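Glycosyl hydrolase, family 38 (Enterococcus faecalis, PDB 5KBP) probably hydrolyses alpha-mannosidic linkages, as expected of a family 38 glycoside hydrolase, and probably binds carbohydrate and a metal ion. Local coordinates at residues N103-L108 and W831-R836; E322-M327 and V407-S412; V820-A825 and L843-F848. One frame throughout, in Å; residues are numbered along the deposited sequence.

Contact 1 (N103-L108 and W831-R836)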
loop_
_atom_site.group_PDB
_atom_site.type_symbol
_atom_site.label_atom_id
_atom_site.label_comp_id
_atom_site.label_asym_id
_atom_site.label_seq_id
_atom_site.Cartn_x
_atom_site.Cartn_y
_atom_site.Cartn_z
ATOM N N ASN A 103 8.391 21.156 -2.280
ATOM C CA ASN A 103 7.898 22.033 -3.336
ATOM C C ASN A 103 8.935 22.202 -4.437
ATOM O O ASN A 103 8.587 22.264 -5.622
ATOM C CB ASN A 103 7.511 23.390 -2.751
ATOM C CG ASN A 103 6.211 23.337 -1.976
ATOM O OD1 ASN A 103 5.135 23.222 -2.563
ATOM N ND2 ASN A 103 6.299 23.431 -0.654
ATOM N N VAL A 104 10.214 22.278 -4.066
ATOM C CA VAL A 104 11.273 22.431 -5.057
ATOM C C VAL A 104 11.505 21.124 -5.807
ATOM O O VAL A 104 11.685 21.122 -7.031
ATOM C CB VAL A 104 12.560 22.941 -4.380
ATOM C CG1 VAL A 104 13.769 22.705 -5.268
ATOM C CG2 VAL A 104 12.426 24.422 -4.040
ATOM N N ARG A 105 11.496 19.992 -5.095
ATOM C CA ARG A 105 11.666 18.706 -5.764
ATOM C C ARG A 105 10.541 18.439 -6.752
ATOM O O ARG A 105 10.747 17.752 -7.758
ATOM C CB ARG A 105 11.740 17.572 -4.740
ATOM C CG ARG A 105 12.751 17.789 -3.629
ATOM C CD ARG A 105 14.107 18.217 -4.167
ATOM N NE ARG A 105 15.018 18.606 -3.096
ATOM C CZ ARG A 105 15.830 17.766 -2.463
ATOM N NH1 ARG A 105 16.626 18.207 -1.499
ATOM N NH2 ARG A 105 15.848 16.482 -2.795
ATOM N N ASN A 106 9.345 18.966 -6.480
ATOM C CA ASN A 106 8.246 18.838 -7.429
ATOM C C ASN A 106 8.569 19.551 -8.736
ATOM O O ASN A 106 8.244 19.054 -9.820
ATOM C CB ASN A 106 6.959 19.394 -6.816
ATOM C CG ASN A 106 5.741 19.131 -7.678
ATOM O OD1 ASN A 106 5.626 18.080 -8.308
ATOM N ND2 ASN A 106 4.824 20.091 -7.715
ATOM N N MET A 107 9.214 20.715 -8.651
ATOM C CA MET A 107 9.598 21.442 -9.856
ATOM C C MET A 107 10.854 20.850 -10.484
ATOM O O MET A 107 10.973 20.801 -11.713
ATOM C CB MET A 107 9.814 22.922 -9.532
ATOM C CG MET A 107 8.780 23.513 -8.583
ATOM S SD MET A 107 9.051 25.262 -8.229
ATOM C CE MET A 107 8.387 25.991 -9.715
ATOM N N LEU A 108 11.792 20.391 -9.653
ATOM C CA LEU A 108 13.027 19.806 -10.165
ATOM C C LEU A 108 12.745 18.520 -10.932
ATOM O O LEU A 108 13.263 18.317 -12.037
ATOM C CB LEU A 108 13.998 19.557 -9.008
ATOM C CG LEU A 108 15.466 19.209 -9.280
ATOM C CD1 LEU A 108 15.671 17.708 -9.436
ATOM C CD2 LEU A 108 15.994 19.958 -10.498
ATOM N N TRP A 831 18.713 26.366 6.782
ATOM C CA TRP A 831 19.409 25.488 5.851
ATOM C C TRP A 831 18.542 24.264 5.596
ATOM O O TRP A 831 18.171 23.557 6.539
ATOM C CB TRP A 831 20.779 25.091 6.401
ATOM C CG TRP A 831 21.625 26.278 6.743
ATOM C CD1 TRP A 831 21.740 26.880 7.961
ATOM C CD2 TRP A 831 22.463 27.018 5.849
ATOM N NE1 TRP A 831 22.603 27.946 7.883
ATOM C CE2 TRP A 831 23.061 28.052 6.595
ATOM C CE3 TRP A 831 22.770 26.905 4.489
ATOM C CZ2 TRP A 831 23.946 28.966 6.030
ATOM C CZ3 TRP A 831 23.649 27.815 3.928
ATOM C CH2 TRP A 831 24.228 28.830 4.698
ATOM N N THR A 832 18.226 24.013 4.324
ATOM C CA THR A 832 17.211 23.033 3.963
ATOM C C THR A 832 17.701 21.881 3.098
ATOM O O THR A 832 17.023 20.850 3.052
ATOM C CB THR A 832 16.043 23.716 3.230
ATOM O OG1 THR A 832 16.528 24.348 2.040
ATOM C CG2 THR A 832 15.390 24.759 4.123
ATOM N N ALA A 833 18.836 22.013 2.412
ATOM C CA ALA A 833 19.249 20.971 1.482
ATOM C C ALA A 833 20.765 20.876 1.406
ATOM O O ALA A 833 21.458 21.892 1.321
ATOM C CB ALA A 833 18.680 21.222 0.080
ATOM N N VAL A 834 21.263 19.641 1.444
ATOM C CA VAL A 834 22.635 19.302 1.074
ATOM C C VAL A 834 22.557 17.996 0.293
ATOM O O VAL A 834 22.250 16.945 0.868
ATOM C CB VAL A 834 23.570 19.152 2.284
ATOM C CG1 VAL A 834 24.872 18.476 1.866
ATOM C CG2 VAL A 834 23.864 20.507 2.898
ATOM N N LYS A 835 22.807 18.060 -1.009
ATOM C CA LYS A 835 22.730 16.881 -1.867
ATOM C C LYS A 835 23.658 17.107 -3.056
ATOM O O LYS A 835 24.506 18.004 -3.031
ATOM C CB LYS A 835 21.272 16.611 -2.279
ATOM C CG LYS A 835 20.682 17.641 -3.228
ATOM C CD LYS A 835 19.240 17.308 -3.575
ATOM C CE LYS A 835 18.732 18.173 -4.714
ATOM N NZ LYS A 835 19.449 17.878 -5.986
ATOM N N ARG A 836 23.504 16.298 -4.101
ATOM C CA ARG A 836 24.361 16.390 -5.272
ATOM C C ARG A 836 23.532 16.328 -6.548
ATOM O O ARG A 836 22.456 15.725 -6.584
ATOM C CB ARG A 836 25.425 15.280 -5.268
ATOM C CG ARG A 836 26.428 15.425 -4.133
ATOM C CD ARG A 836 27.566 14.426 -4.225
ATOM N NE ARG A 836 28.556 14.678 -3.182
ATOM C CZ ARG A 836 29.619 15.461 -3.332
ATOM N NH1 ARG A 836 29.843 16.067 -4.490
ATOM N NH2 ARG A 836 30.463 15.634 -2.323
#

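Contact 2 (E322-M327 and V407-S412)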
loop_
_atom_site.group_PDB
_atom_site.type_symbol
_atom_site.label_atom_id
_atom_site.label_comp_id
_atom_site.label_asym_id
_atom_site.label_seq_id
_atom_site.Cartn_x
_atom_site.Cartn_y
_atom_site.Cartn_z
ATOM N N GLU A 322 20.166 12.389 2.190
ATOM C CA GLU A 322 20.909 13.175 1.204
ATOM C C GLU A 322 22.187 13.787 1.766
ATOM O O GLU A 322 23.232 13.682 1.100
ATOM C CB GLU A 322 19.991 14.242 0.597
ATOM C CG GLU A 322 18.956 13.695 -0.370
ATOM C CD GLU A 322 18.154 14.787 -1.049
ATOM O OE1 GLU A 322 18.282 15.960 -0.640
ATOM O OE2 GLU A 322 17.401 14.473 -1.994
ATOM N N PRO A 323 22.195 14.435 2.941
ATOM C CA PRO A 323 23.476 14.957 3.452
ATOM C C PRO A 323 24.505 13.872 3.718
ATOM O O PRO A 323 25.695 14.068 3.438
ATOM C CB PRO A 323 23.067 15.683 4.743
ATOM C CG PRO A 323 21.626 16.010 4.553
ATOM C CD PRO A 323 21.065 14.851 3.793
ATOM N N LEU A 324 24.079 12.726 4.253
ATOM C CA LEU A 324 25.015 11.629 4.484
ATOM C C LEU A 324 25.535 11.061 3.169
ATOM O O LEU A 324 26.730 10.765 3.044
ATOM C CB LEU A 324 24.347 10.534 5.316
ATOM C CG LEU A 324 24.140 10.835 6.801
ATOM C CD1 LEU A 324 23.294 9.751 7.454
ATOM C CD2 LEU A 324 25.476 10.978 7.511
ATOM N N ALA A 325 24.655 10.907 2.176
ATOM C CA ALA A 325 25.094 10.412 0.877
ATOM C C ALA A 325 25.981 11.422 0.161
ATOM O O ALA A 325 26.886 11.028 -0.583
ATOM C CB ALA A 325 23.886 10.056 0.011
ATOM N N ALA A 326 25.738 12.719 0.369
ATOM C CA ALA A 326 26.596 13.732 -0.233
ATOM C C ALA A 326 28.004 13.673 0.347
ATOM O O ALA A 326 28.989 13.877 -0.372
ATOM C CB ALA A 326 25.990 15.121 -0.038
ATOM N N MET A 327 28.119 13.391 1.647
ATOM C CA MET A 327 29.437 13.227 2.252
ATOM C C MET A 327 30.067 11.900 1.851
ATOM O O MET A 327 31.280 11.826 1.622
ATOM C CB MET A 327 29.339 13.329 3.775
ATOM C CG MET A 327 28.831 14.663 4.291
ATOM S SD MET A 327 28.754 14.700 6.093
ATOM C CE MET A 327 28.000 16.301 6.368
ATOM N N VAL A 407 30.513 6.753 15.991
ATOM C CA VAL A 407 30.619 8.062 15.352
ATOM C C VAL A 407 29.284 8.788 15.460
ATOM O O VAL A 407 28.223 8.191 15.250
ATOM C CB VAL A 407 31.049 7.933 13.875
ATOM C CG1 VAL A 407 31.246 9.305 13.253
ATOM C CG2 VAL A 407 32.318 7.102 13.758
ATOM N N LEU A 408 29.346 10.081 15.777
ATOM C CA LEU A 408 28.174 10.945 15.865
ATOM C C LEU A 408 28.204 11.944 14.715
ATOM O O LEU A 408 29.181 12.684 14.562
ATOM C CB LEU A 408 28.132 11.679 17.205
ATOM C CG LEU A 408 27.488 10.939 18.379
ATOM C CD1 LEU A 408 27.730 11.685 19.683
ATOM C CD2 LEU A 408 25.999 10.765 18.128
ATOM N N PHE A 409 27.137 11.972 13.922
ATOM C CA PHE A 409 27.015 12.883 12.793
ATOM C C PHE A 409 25.994 13.969 13.101
ATOM O O PHE A 409 24.913 13.687 13.628
ATOM C CB PHE A 409 26.584 12.147 11.521
ATOM C CG PHE A 409 27.585 11.153 11.018
ATOM C CD1 PHE A 409 27.583 9.851 11.491
ATOM C CD2 PHE A 409 28.512 11.511 10.054
ATOM C CE1 PHE A 409 28.497 8.929 11.022
ATOM C CE2 PHE A 409 29.429 10.594 9.583
ATOM C CZ PHE A 409 29.421 9.301 10.067
ATOM N N ASN A 410 26.341 15.208 12.768
ATOM C CA ASN A 410 25.386 16.312 12.739
ATOM C C ASN A 410 25.055 16.544 11.271
ATOM O O ASN A 410 25.863 17.093 10.523
ATOM C CB ASN A 410 25.954 17.564 13.400
ATOM C CG ASN A 410 24.950 18.713 13.450
ATOM O OD1 ASN A 410 23.817 18.592 12.982
ATOM N ND2 ASN A 410 25.362 19.831 14.040
ATOM N N THR A 411 23.872 16.099 10.853
ATOM C CA THR A 411 23.437 16.212 9.465
ATOM C C THR A 411 22.571 17.445 9.228
ATOM O O THR A 411 21.749 17.457 8.305
ATOM C CB THR A 411 22.691 14.947 9.041
ATOM O OG1 THR A 411 21.608 14.703 9.949
ATOM C CG2 THR A 411 23.631 13.755 9.057
ATOM N N SER A 412 22.740 18.485 10.042
ATOM C CA SER A 412 21.997 19.726 9.897
ATOM C C SER A 412 22.974 20.888 9.768
ATOM O O SER A 412 24.187 20.733 9.930
ATOM C CB SER A 412 21.047 19.958 11.081
ATOM O OG SER A 412 21.748 20.415 12.226
#

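Contact 3 (V820-A825 and L843-F848). Unlike the reference sequence in segment 820-825: His824 (reference Thr).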
loop_
_atom_site.group_PDB
_atom_site.type_symbol
_atom_site.label_atom_id
_atom_site.label_comp_id
_atom_site.label_asym_id
_atom_site.label_seq_id
_atom_site.Cartn_x
_atom_site.Cartn_y
_atom_site.Cartn_z
ATOM N N VAL A 820 34.848 18.697 9.998
ATOM C CA VAL A 820 33.748 19.586 9.640
ATOM C C VAL A 820 33.630 19.597 8.123
ATOM O O VAL A 820 34.552 20.031 7.423
ATOM C CB VAL A 820 33.967 21.005 10.187
ATOM C CG1 VAL A 820 32.902 21.948 9.654
ATOM C CG2 VAL A 820 33.964 20.991 11.707
ATOM N N TYR A 821 32.491 19.125 7.613
ATOM C CA TYR A 821 32.325 19.018 6.167
ATOM C C TYR A 821 31.969 20.359 5.534
ATOM O O TYR A 821 32.418 20.660 4.423
ATOM C CB TYR A 821 31.262 17.967 5.835
ATOM C CG TYR A 821 31.179 17.623 4.364
ATOM C CD1 TYR A 821 32.215 16.952 3.729
ATOM C CD2 TYR A 821 30.062 17.963 3.613
ATOM C CE1 TYR A 821 32.146 16.634 2.385
ATOM C CE2 TYR A 821 29.982 17.649 2.267
ATOM C CZ TYR A 821 31.026 16.985 1.658
ATOM O OH TYR A 821 30.952 16.671 0.322
ATOM N N LEU A 822 31.175 21.176 6.220
ATOM C CA LEU A 822 30.744 22.463 5.687
ATOM C C LEU A 822 30.800 23.520 6.776
ATOM O O LEU A 822 30.344 23.279 7.897
ATOM C CB LEU A 822 29.319 22.372 5.118
ATOM C CG LEU A 822 29.160 21.743 3.736
ATOM C CD1 LEU A 822 27.693 21.526 3.406
ATOM C CD2 LEU A 822 29.807 22.625 2.686
ATOM N N THR A 823 31.356 24.682 6.448
ATOM C CA THR A 823 31.350 25.834 7.339
ATOM C C THR A 823 30.288 26.810 6.846
ATOM O O THR A 823 30.307 27.215 5.681
ATOM C CB THR A 823 32.722 26.503 7.382
ATOM O OG1 THR A 823 33.689 25.584 7.907
ATOM C CG2 THR A 823 32.688 27.748 8.256
ATOM N N HIS A 824 29.356 27.169 7.717
ATOM C CA HIS A 824 28.198 27.956 7.333
ATOM C C HIS A 824 28.314 29.373 7.882
ATOM O O HIS A 824 28.848 29.596 8.976
ATOM C CB HIS A 824 26.906 27.303 7.826
ATOM C CG HIS A 824 26.558 26.024 7.115
ATOM N ND1 HIS A 824 25.441 25.890 6.315
ATOM C CD2 HIS A 824 27.175 24.817 7.092
ATOM C CE1 HIS A 824 25.384 24.660 5.831
ATOM N NE2 HIS A 824 26.428 23.990 6.284
ATOM N N ALA A 825 27.848 30.331 7.088
ATOM C CA ALA A 825 27.752 31.717 7.528
ATOM C C ALA A 825 26.752 31.801 8.672
ATOM O O ALA A 825 25.543 31.675 8.459
ATOM C CB ALA A 825 27.331 32.608 6.365
ATOM N N LEU A 843 28.237 19.213 -5.505
ATOM C CA LEU A 843 27.589 19.355 -4.208
ATOM C C LEU A 843 26.627 20.536 -4.245
ATOM O O LEU A 843 27.026 21.662 -4.562
ATOM C CB LEU A 843 28.625 19.543 -3.102
ATOM C CG LEU A 843 28.032 19.657 -1.695
ATOM C CD1 LEU A 843 27.279 18.387 -1.323
ATOM C CD2 LEU A 843 29.108 19.964 -0.669
ATOM N N VAL A 844 25.361 20.282 -3.925
ATOM C CA VAL A 844 24.315 21.298 -3.943
ATOM C C VAL A 844 23.903 21.594 -2.509
ATOM O O VAL A 844 23.559 20.679 -1.751
ATOM C CB VAL A 844 23.106 20.851 -4.783
ATOM C CG1 VAL A 844 21.988 21.875 -4.688
ATOM C CG2 VAL A 844 23.517 20.640 -6.233
ATOM N N VAL A 845 23.945 22.872 -2.138
ATOM C CA VAL A 845 23.532 23.334 -0.819
ATOM C C VAL A 845 22.551 24.482 -1.004
ATOM O O VAL A 845 22.777 25.374 -1.829
ATOM C CB VAL A 845 24.736 23.782 0.035
ATOM C CG1 VAL A 845 24.278 24.220 1.417
ATOM C CG2 VAL A 845 25.765 22.666 0.134
ATOM N N ARG A 846 21.460 24.461 -0.242
ATOM C CA ARG A 846 20.438 25.492 -0.342
ATOM C C ARG A 846 20.049 25.991 1.041
ATOM O O ARG A 846 19.836 25.200 1.965
ATOM C CB ARG A 846 19.195 24.979 -1.078
ATOM C CG ARG A 846 18.040 25.972 -1.106
ATOM C CD ARG A 846 17.069 25.692 -2.246
ATOM N NE ARG A 846 16.724 24.278 -2.347
ATOM C CZ ARG A 846 17.177 23.467 -3.299
ATOM N NH1 ARG A 846 16.816 22.192 -3.316
ATOM N NH2 ARG A 846 17.991 23.932 -4.238
ATOM N N GLY A 847 19.961 27.316 1.168
ATOM C CA GLY A 847 19.438 27.951 2.358
ATOM C C GLY A 847 18.600 29.156 1.977
ATOM O O GLY A 847 18.469 29.491 0.799
ATOM N N PHE A 848 18.033 29.806 2.990
ATOM C CA PHE A 848 17.223 30.987 2.730
ATOM C C PHE A 848 17.317 31.951 3.901
ATOM O O PHE A 848 17.528 31.548 5.048
ATOM C CB PHE A 848 15.757 30.623 2.454
ATOM C CG PHE A 848 15.016 30.099 3.652
ATOM C CD1 PHE A 848 15.230 28.809 4.108
ATOM C CD2 PHE A 848 14.088 30.891 4.307
ATOM C CE1 PHE A 848 14.541 28.323 5.205
ATOM C CE2 PHE A 848 13.395 30.411 5.402
ATOM C CZ PHE A 848 13.623 29.126 5.852
#

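Contact 1 (N103-L108 and W831-R836)
Arg105, reaching out from the helix, and Lys835, rising from the strand, carry this contact between their aliphatic and flat parts. The Lys835 chain runs out straight to CE and slides past the arginine in the opposite direction, so that its CD and CE methylenes lie over one face of the Arg105 guanidinium. Lys835 CE stands 3.7 Å above the plane, over its centre, and Lys835 CD comes within 3.5 Å of Arg105 NH1. Ala833, two residues back on the same side of the strand, puts its CB at the edge of the guanidinium, 4.0 Å from Arg105 NH1.

The charges are handled separately. A final bend in the lysine (chi4 66°) leaves Lys835 NZ 5.0 Å from Arg105 NH2. Lys835 NZ pairs with Glu874, while Arg105 is held by two carboxylates from outside the segments, Glu322 at NH2 and Glu101 at NE, which limit how far its flat group can turn.

Helix 100-117 of the N-terminal domain thus meets strand 829-836, at the edge of a C-terminal beta-sandwich sheet. Thr832 and Ala833 form a classic beta bulge opposite Arg846 of strand 843-849, and Glu322 comes in from helix 304-332.

Contact 2 (E322-M327 and V407-S412)
Leu324 of the helix puts its CD2 methyl over one face of the Phe409 ring and against the methyl of Thr411, and this is the tight part of the contact. Leu324 CD2 lies 4.0 Å from Phe409 CD2 and 3.7 Å from Thr411 CG2, while Leu324 CG is just as near that threonine methyl. Leu324 crosses both partners at a slant. The first torsion of Thr411 (chi1 55°) sorts its two branches: CG2 lies beside the backbone N and meets the leucine, whereas OG1 sits between N and the carbonyl carbon and hydrogen-bonds to Asn319 O, one turn before Pro323 in the same helix.

Pro323 makes the looser part. Its CG comes to 4.0 Å from Thr411 O, and the CA atoms of Pro323 and Thr411, 6.1 Å apart, are the nearest pair of the two segments. Met327, one turn on, stays more distant and packs on Leu390, Phe502 and Tyr821. This slacker side is still buried, with no solvent edge among the touching residues; helix 362-393 packs against both Leu324 and Phe409.

The chain turns at Asn410, whose OD1 takes two bonds from Ser412. Ser412 N, 3.1 Å from Asn410 OD1 and well above the carbonyl plane, closes an Asx turn; Ser412 OG, 2.9 Å from Asn410 OD1, lies in that plane on a lone pair. The chemistry is therefore divided: methyl and ring packing joins the middle-domain helix to a C-terminal-domain strand, while polar atoms shape the turn and tie Thr411 to the helix backbone.

Contact 3 (V820-A825 and L843-F848)
Tyr821 and Leu843 both extend their side chains with CG opposite the backbone N (chi1 -171° and -178°), and they approach from opposite directions until Leu843 CD2 rests 3.8 Å from Tyr821 CE2. Leu843 CD2 meets the ring obliquely and is 3.9 Å from Tyr821 OH. Leu822 is turned differently: its CG lies beside the backbone N (chi1 -79°), and its two methyls reach different residues of the strand. Leu822 CD1 meets Val845 CG2 at 4.0 Å as the two side chains slide past each other, and Leu822 CD2 lies 4.3 Å from Leu843 CD2.

Leu843 and Val845, alternate residues of strand 843-849, both point toward the loop, so they offer it one apolar surface. The loop before strand 829-836 is thereby packed onto the C-terminal beta-sandwich sheet. Val834 of the adjacent strand 829-836 packs against Leu822 and Leu843, and Lys861 of strand 860-861 touches Tyr821, Leu822 and Leu843. Phe502 also lies against Leu822 and bonds through its backbone to Tyr821.

What crosses between the segments is apolar packing between buried side chains. The polar end of Tyr821 is satisfied elsewhere, by a hydrogen bond between its OH and Glu330, which also forms a salt bridge with Arg836. The tyrosine therefore works with both its parts, the ring packing into the apolar cluster and the hydroxyl bonding to Glu330 of helix 304-332.

Overall arrangement
Helix 304-332 and the sheet holding strands 829-836 and 843-849 connect all three contacts, whose centres lie about 12 to 16 Å apart. Contact 1 spans most of the chain, from the N-terminal domain to the C-terminal beta sandwich, and contact 2 is nested inside the loop it closes. Contact 3 opens after contact 2 has closed, and its segments alternate with those of contact 1; their two strands are neighbours in the sheet. Arg836 NE, 3.0 Å from Ala326 O in a probable hydrogen bond, links contacts 1 and 2, and Ala326 CB packs 3.7 Å from Leu843 CD1 between contacts 2 and 3. Regions distant in sequence thus meet around one helix and one sheet.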